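Local coordinates for protein putative glycosyltransferase (GalT1) (Streptococcus parasanguinis FW213, PDB 5HEA) that probably transfers sugar residues from a nucleotide-activated donor, as a glycosyltransferase of the GT-A type, this chain being the C-terminal part of the full-length protein, at residues A[107-110]-A[116-119]; A[148-153]-A[205-210]. One frame throughout, in Å; residues are numbered along the deposited sequence.

Contact 1 of 2, residues A[107-110]-A[116-119]; sequences RALV and ISVC
The hydroxyl of S117 lies against the CB of L109, with OG 3.9 Å from that carbon, and is hydrogen-bonded to the carbonyl oxygen of L105, one turn before L109 in helix 101-110. Its chi1 of 67° sets OG between the backbone N and the carbonyl carbon, which turns the buried oxygen to the helix, where the L105 carbonyl satisfies it. Serine suits this place because it is small enough to let helix and strand come close, 5.1 Å between the CA atoms of L109 and S117, while its oxygen reaches a helix carbonyl. Beside the hydroxyl, the CB of S117 stands 3.8 Å from the CB of L109 and 4.1 Å from the CB of A108, so a methyl and a methylene of the helix both rest on it. The rest of L109 reaches across to the strand's main chain: with CG anti to its own N (chi1 -173°), CD1 lies 3.8 Å from the N of S117 and 3.9 Å from the CA of I116. A branched, flexible leucine can thus pack on the strand's backbone as well as on a side chain, whereas I116, alternating with S117, turns its CB to the other face of the sheet. All four residues are buried. The last turn of helix 101-110 lies on the start of strand 116-125, a short loop later, a helix-to-strand connection within the GT-A type domain; L109 and S117 also touch L172 of strand 171-174, and A108 touches I208 of strand 204-217.

Contact 2 of 2, residues A[148-153]-A[205-210]; sequences AEWMDL and ITFINE
The indole of W150 carries I205 over one face and meets F207 at its edge. The CD1 methyl of I205 sits above the five-membered ring, 3.7 Å from its centroid and 17° off the normal, a CH-pi contact whose shortest approach is 3.5 Å, between I205 CD1 and W150 CD1. The second branch of the same isoleucine, CG2, lies over the middle of the bicycle, 3.9 Å above its plane. A beta-branched residue fits here because its two arms spread across a surface as wide as an indole. At the far end of the ring system, W150 CZ3 comes within 3.8 Å of F207 CB, near the indole plane, and CH2 of W150, 4.0 Å from F207 CD1, approaches the phenyl obliquely. Phenylalanine suits this buried place, bringing its CB to the indole edge and a broad apolar ring to V118 of strand 116-125. Residues 205 and 207 share one side of strand 204-217, as beta alternation requires, so a single large side chain can span both, while T206 turns to the opposite side. W150 ends the short helix 147-150, which follows directly on strand 142-146, the antiparallel neighbour of strand 204-217; this places the helix over the sheet of the GT-A type fold. With CG anti to the backbone N, chi1 -177°, the tryptophan projects from the helix across to the strand. Y145 and Y199 also meet its ring edge to face, which probably limits its rotation, and it touches T164 of helix 161-166 and V118. I205 also packs on Y199 of helix 195-201.

Contact 1 closes before contact 2 opens along the chain, and their centres lie 11 Å apart on the same side of the chain's centre. Both are built on one mixed sheet, in which strands 116-125 and 204-217 are parallel neighbours. V118 ties them together: its N is 2.9 Å from T206 O and its O is 2.8 Å from I208 N, both probable hydrogen bonds. The pair of strands has helix 101-110 on one face and W150 from helix 147-150 on the other, since S117 and V118 point to opposite sides. Contact 1 thus closes a short helix-loop-strand connection, while contact 2 brings together parts of the chain about fifty residues apart.

Contact 1 of 2, residues A[107-110]-A[116-119]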
ATOM      1  N   ARG A 107     -34.166 -32.651  19.839  1.00 19.76           N
ATOM      2  CA  ARG A 107     -35.015 -33.842  19.742  1.00 26.80           C
ATOM      3  C   ARG A 107     -35.043 -34.441  18.336  1.00 31.19           C
ATOM      4  O   ARG A 107     -34.984 -35.660  18.166  1.00 31.00           O
ATOM      5  CB  ARG A 107     -36.438 -33.504  20.168  1.00 31.11           C
ATOM      6  CG  ARG A 107     -36.548 -33.229  21.641  1.00 40.45           C
ATOM      7  CD  ARG A 107     -37.487 -34.220  22.303  1.00 55.13           C
ATOM      8  NE  ARG A 107     -37.242 -34.276  23.740  1.00 67.79           N
ATOM      9  CZ  ARG A 107     -37.626 -33.334  24.592  1.00 67.11           C
ATOM     10  NH1 ARG A 107     -38.283 -32.271  24.147  1.00 66.10           N
ATOM     11  NH2 ARG A 107     -37.357 -33.455  25.886  1.00 68.60           N
ATOM     12  N   ALA A 108     -35.129 -33.578  17.326  1.00 29.45           N
ATOM     13  CA  ALA A 108     -35.250 -34.044  15.950  1.00 29.00           C
ATOM     14  C   ALA A 108     -33.984 -34.787  15.522  1.00 28.81           C
ATOM     15  O   ALA A 108     -34.038 -35.742  14.757  1.00 28.98           O
ATOM     16  CB  ALA A 108     -35.539 -32.869  15.011  1.00 29.13           C
ATOM     17  N   LEU A 109     -32.839 -34.353  16.035  1.00 24.42           N
ATOM     18  CA  LEU A 109     -31.579 -34.992  15.688  1.00 23.33           C
ATOM     19  C   LEU A 109     -31.442 -36.315  16.453  1.00 25.38           C
ATOM     20  O   LEU A 109     -31.267 -37.389  15.860  1.00 30.05           O
ATOM     21  CB  LEU A 109     -30.410 -34.047  16.001  1.00 22.23           C
ATOM     22  CG  LEU A 109     -28.993 -34.432  15.573  1.00 24.58           C
ATOM     23  CD1 LEU A 109     -28.128 -33.186  15.377  1.00 22.18           C
ATOM     24  CD2 LEU A 109     -28.350 -35.377  16.619  1.00 27.94           C
ATOM     25  N   VAL A 110     -31.541 -36.223  17.774  1.00 25.47           N
ATOM     26  CA  VAL A 110     -31.276 -37.356  18.665  1.00 27.92           C
ATOM     27  C   VAL A 110     -32.300 -38.498  18.541  1.00 31.10           C
ATOM     28  O   VAL A 110     -31.925 -39.672  18.464  1.00 33.17           O
ATOM     29  CB  VAL A 110     -31.125 -36.869  20.134  1.00 32.46           C
ATOM     30  CG1 VAL A 110     -31.189 -38.029  21.101  1.00 48.91           C
ATOM     31  CG2 VAL A 110     -29.812 -36.106  20.292  1.00 33.35           C
ATOM     32  N   ILE A 116     -27.409 -34.294  11.626  1.00 23.17           N
ATOM     33  CA  ILE A 116     -27.774 -32.886  11.481  1.00 24.84           C
ATOM     34  C   ILE A 116     -29.295 -32.790  11.544  1.00 28.19           C
ATOM     35  O   ILE A 116     -29.992 -33.655  11.011  1.00 20.23           O
ATOM     36  CB  ILE A 116     -27.291 -32.316  10.121  1.00 21.05           C
ATOM     37  CG1 ILE A 116     -25.767 -32.470   9.991  1.00 22.78           C
ATOM     38  CG2 ILE A 116     -27.708 -30.833   9.970  1.00 16.19           C
ATOM     39  CD1 ILE A 116     -25.200 -32.104   8.624  1.00 25.95           C
ATOM     40  N   SER A 117     -29.809 -31.773  12.230  1.00 21.22           N
ATOM     41  CA  SER A 117     -31.217 -31.418  12.125  1.00 26.99           C
ATOM     42  C   SER A 117     -31.308 -29.963  11.654  1.00 25.79           C
ATOM     43  O   SER A 117     -30.412 -29.154  11.910  1.00 21.73           O
ATOM     44  CB  SER A 117     -31.961 -31.618  13.449  1.00 22.39           C
ATOM     45  OG  SER A 117     -31.515 -30.705  14.435  1.00 23.30           O
ATOM     46  N   VAL A 118     -32.382 -29.651  10.941  1.00 21.25           N
ATOM     47  CA  VAL A 118     -32.543 -28.360  10.290  1.00 23.41           C
ATOM     48  C   VAL A 118     -33.985 -27.945  10.480  1.00 30.75           C
ATOM     49  O   VAL A 118     -34.894 -28.765  10.315  1.00 25.23           O
ATOM     50  CB  VAL A 118     -32.262 -28.462   8.767  1.00 21.35           C
ATOM     51  CG1 VAL A 118     -32.435 -27.093   8.071  1.00 19.76           C
ATOM     52  CG2 VAL A 118     -30.868 -29.037   8.497  1.00 20.56           C
ATOM     53  N   CYS A 119     -34.210 -26.690  10.852  1.00 23.53           N
ATOM     54  CA  CYS A 119     -35.575 -26.173  10.846  1.00 23.57           C
ATOM     55  C   CYS A 119     -35.682 -25.040   9.844  1.00 23.45           C
ATOM     56  O   CYS A 119     -34.722 -24.729   9.136  1.00 24.18           O
ATOM     57  CB  CYS A 119     -36.057 -25.752  12.251  1.00 20.77           C
ATOM     58  SG  CYS A 119     -35.293 -24.264  12.962  1.00 27.84           S
TER

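Contact 2 of 2, residues A[148-153]-A[205-210]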
ATOM      1  N   ALA A 148     -28.448 -37.827  -0.587  1.00 39.56           N
ATOM      2  CA  ALA A 148     -28.901 -37.701  -1.979  1.00 39.03           C
ATOM      3  C   ALA A 148     -30.279 -37.044  -2.100  1.00 38.85           C
ATOM      4  O   ALA A 148     -30.477 -36.140  -2.921  1.00 36.25           O
ATOM      5  CB  ALA A 148     -28.885 -39.058  -2.669  1.00 42.79           C
ATOM      6  N   GLU A 149     -31.223 -37.488  -1.272  1.00 35.53           N
ATOM      7  CA  GLU A 149     -32.545 -36.859  -1.186  1.00 36.82           C
ATOM      8  C   GLU A 149     -32.447 -35.419  -0.712  1.00 36.21           C
ATOM      9  O   GLU A 149     -33.150 -34.526  -1.205  1.00 38.11           O
ATOM     10  CB  GLU A 149     -33.445 -37.626  -0.210  1.00 36.62           C
ATOM     11  CG  GLU A 149     -33.822 -39.016  -0.665  1.00 42.10           C
ATOM     12  CD  GLU A 149     -34.609 -39.780   0.396  1.00 47.70           C
ATOM     13  OE1 GLU A 149     -34.430 -39.493   1.600  1.00 38.36           O
ATOM     14  OE2 GLU A 149     -35.404 -40.670   0.024  1.00 56.14           O
ATOM     15  N   TRP A 150     -31.593 -35.202   0.280  1.00 38.63           N
ATOM     16  CA  TRP A 150     -31.404 -33.867   0.823  1.00 35.40           C
ATOM     17  C   TRP A 150     -30.883 -32.892  -0.251  1.00 33.11           C
ATOM     18  O   TRP A 150     -31.401 -31.779  -0.395  1.00 35.47           O
ATOM     19  CB  TRP A 150     -30.449 -33.908   2.017  1.00 33.18           C
ATOM     20  CG  TRP A 150     -30.285 -32.583   2.645  1.00 36.91           C
ATOM     21  CD1 TRP A 150     -29.189 -31.768   2.571  1.00 36.31           C
ATOM     22  CD2 TRP A 150     -31.261 -31.877   3.413  1.00 35.12           C
ATOM     23  NE1 TRP A 150     -29.417 -30.610   3.270  1.00 30.19           N
ATOM     24  CE2 TRP A 150     -30.681 -30.646   3.794  1.00 26.37           C
ATOM     25  CE3 TRP A 150     -32.563 -32.169   3.833  1.00 36.38           C
ATOM     26  CZ2 TRP A 150     -31.360 -29.707   4.576  1.00 29.05           C
ATOM     27  CZ3 TRP A 150     -33.235 -31.235   4.601  1.00 37.46           C
ATOM     28  CH2 TRP A 150     -32.633 -30.019   4.965  1.00 35.95           C
ATOM     29  N   MET A 151     -29.888 -33.334  -1.019  1.00 38.47           N
ATOM     30  CA  MET A 151     -29.257 -32.495  -2.042  1.00 47.80           C
ATOM     31  C   MET A 151     -30.107 -32.318  -3.301  1.00 58.72           C
ATOM     32  O   MET A 151     -29.569 -32.049  -4.376  1.00 64.80           O
ATOM     33  CB  MET A 151     -27.906 -33.089  -2.456  1.00 43.69           C
ATOM     34  CG  MET A 151     -26.866 -33.203  -1.341  1.00 49.23           C
ATOM     35  SD  MET A 151     -26.361 -31.620  -0.632  1.00 44.66           S
ATOM     36  CE  MET A 151     -25.077 -32.165   0.466  1.00 69.21           C
ATOM     37  N   ASP A 152     -31.424 -32.462  -3.186  1.00 57.00           N
ATOM     38  CA  ASP A 152     -32.252 -32.476  -4.386  1.00 59.08           C
ATOM     39  C   ASP A 152     -33.388 -31.465  -4.402  1.00 57.84           C
ATOM     40  O   ASP A 152     -34.328 -31.613  -5.174  1.00 59.82           O
ATOM     41  CB  ASP A 152     -32.806 -33.877  -4.639  1.00 66.67           C
ATOM     42  CG  ASP A 152     -32.626 -34.315  -6.074  1.00 70.92           C
ATOM     43  OD1 ASP A 152     -31.605 -33.928  -6.678  1.00 70.41           O
ATOM     44  OD2 ASP A 152     -33.502 -35.035  -6.597  1.00 74.02           O
ATOM     45  N   LEU A 153     -33.302 -30.443  -3.561  1.00 61.53           N
ATOM     46  CA  LEU A 153     -34.292 -29.370  -3.571  1.00 72.80           C
ATOM     47  C   LEU A 153     -34.335 -28.656  -4.926  1.00 74.12           C
ATOM     48  O   LEU A 153     -35.384 -28.166  -5.359  1.00 70.82           O
ATOM     49  CB  LEU A 153     -33.982 -28.362  -2.468  1.00 73.74           C
ATOM     50  CG  LEU A 153     -32.497 -28.017  -2.409  1.00 76.34           C
ATOM     51  CD1 LEU A 153     -32.278 -26.510  -2.427  1.00 77.02           C
ATOM     52  CD2 LEU A 153     -31.885 -28.653  -1.174  1.00 78.94           C
ATOM     53  N   ILE A 205     -30.106 -36.611   7.558  1.00 23.45           N
ATOM     54  CA  ILE A 205     -30.465 -35.283   8.007  1.00 23.82           C
ATOM     55  C   ILE A 205     -31.959 -35.251   8.306  1.00 26.28           C
ATOM     56  O   ILE A 205     -32.750 -35.804   7.548  1.00 26.80           O
ATOM     57  CB  ILE A 205     -30.112 -34.264   6.921  1.00 24.09           C
ATOM     58  CG1 ILE A 205     -28.600 -34.346   6.625  1.00 25.44           C
ATOM     59  CG2 ILE A 205     -30.576 -32.870   7.331  1.00 27.00           C
ATOM     60  CD1 ILE A 205     -28.114 -33.412   5.525  1.00 28.73           C
ATOM     61  N   THR A 206     -32.341 -34.627   9.420  1.00 22.00           N
ATOM     62  CA  THR A 206     -33.753 -34.485   9.760  1.00 27.48           C
ATOM     63  C   THR A 206     -34.195 -33.033   9.587  1.00 29.97           C
ATOM     64  O   THR A 206     -33.578 -32.117  10.135  1.00 26.93           O
ATOM     65  CB  THR A 206     -34.041 -34.942  11.199  1.00 26.32           C
ATOM     66  OG1 THR A 206     -33.688 -36.325  11.338  1.00 25.84           O
ATOM     67  CG2 THR A 206     -35.526 -34.763  11.532  1.00 26.01           C
ATOM     68  N   PHE A 207     -35.255 -32.827   8.809  1.00 22.73           N
ATOM     69  CA  PHE A 207     -35.807 -31.492   8.604  1.00 24.48           C
ATOM     70  C   PHE A 207     -37.113 -31.331   9.364  1.00 31.06           C
ATOM     71  O   PHE A 207     -37.992 -32.197   9.273  1.00 25.05           O
ATOM     72  CB  PHE A 207     -36.048 -31.230   7.110  1.00 25.51           C
ATOM     73  CG  PHE A 207     -36.614 -29.861   6.821  1.00 22.20           C
ATOM     74  CD1 PHE A 207     -35.833 -28.726   6.987  1.00 26.03           C
ATOM     75  CD2 PHE A 207     -37.915 -29.709   6.383  1.00 26.16           C
ATOM     76  CE1 PHE A 207     -36.340 -27.477   6.725  1.00 23.70           C
ATOM     77  CE2 PHE A 207     -38.439 -28.451   6.127  1.00 24.25           C
ATOM     78  CZ  PHE A 207     -37.650 -27.337   6.293  1.00 24.26           C
ATOM     79  N   ILE A 208     -37.246 -30.236  10.117  1.00 19.63           N
ATOM     80  CA  ILE A 208     -38.549 -29.886  10.698  1.00 25.01           C
ATOM     81  C   ILE A 208     -39.063 -28.585  10.093  1.00 30.35           C
ATOM     82  O   ILE A 208     -38.409 -27.538  10.202  1.00 27.52           O
ATOM     83  CB  ILE A 208     -38.535 -29.800  12.255  1.00 36.68           C
ATOM     84  CG1 ILE A 208     -37.259 -29.153  12.758  1.00 33.59           C
ATOM     85  CG2 ILE A 208     -38.640 -31.185  12.872  1.00 46.38           C
ATOM     86  CD1 ILE A 208     -37.183 -29.043  14.264  1.00 35.33           C
ATOM     87  N   ASN A 209     -40.222 -28.657   9.440  1.00 23.40           N
ATOM     88  CA  ASN A 209     -40.789 -27.493   8.773  1.00 27.07           C
ATOM     89  C   ASN A 209     -41.549 -26.589   9.729  1.00 29.61           C
ATOM     90  O   ASN A 209     -42.769 -26.453   9.638  1.00 29.01           O
ATOM     91  CB  ASN A 209     -41.696 -27.879   7.602  1.00 25.92           C
ATOM     92  CG  ASN A 209     -41.900 -26.723   6.630  1.00 29.26           C
ATOM     93  OD1 ASN A 209     -40.968 -25.960   6.378  1.00 27.08           O
ATOM     94  ND2 ASN A 209     -43.119 -26.569   6.108  1.00 28.59           N
ATOM     95  N   GLU A 210     -40.814 -25.981  10.649  1.00 27.39           N
ATOM     96  CA  GLU A 210     -41.378 -24.985  11.549  1.00 29.11           C
ATOM     97  C   GLU A 210     -40.494 -23.738  11.487  1.00 27.34           C
ATOM     98  O   GLU A 210     -39.263 -23.839  11.433  1.00 29.18           O
ATOM     99  CB  GLU A 210     -41.452 -25.526  12.980  1.00 25.46           C
ATOM    100  CG  GLU A 210     -40.115 -25.994  13.542  1.00 38.62           C
ATOM    101  CD  GLU A 210     -40.226 -26.521  14.971  1.00 52.63           C
ATOM    102  OE1 GLU A 210     -41.020 -27.462  15.199  1.00 49.95           O
ATOM    103  OE2 GLU A 210     -39.515 -25.995  15.862  1.00 52.21           O
TER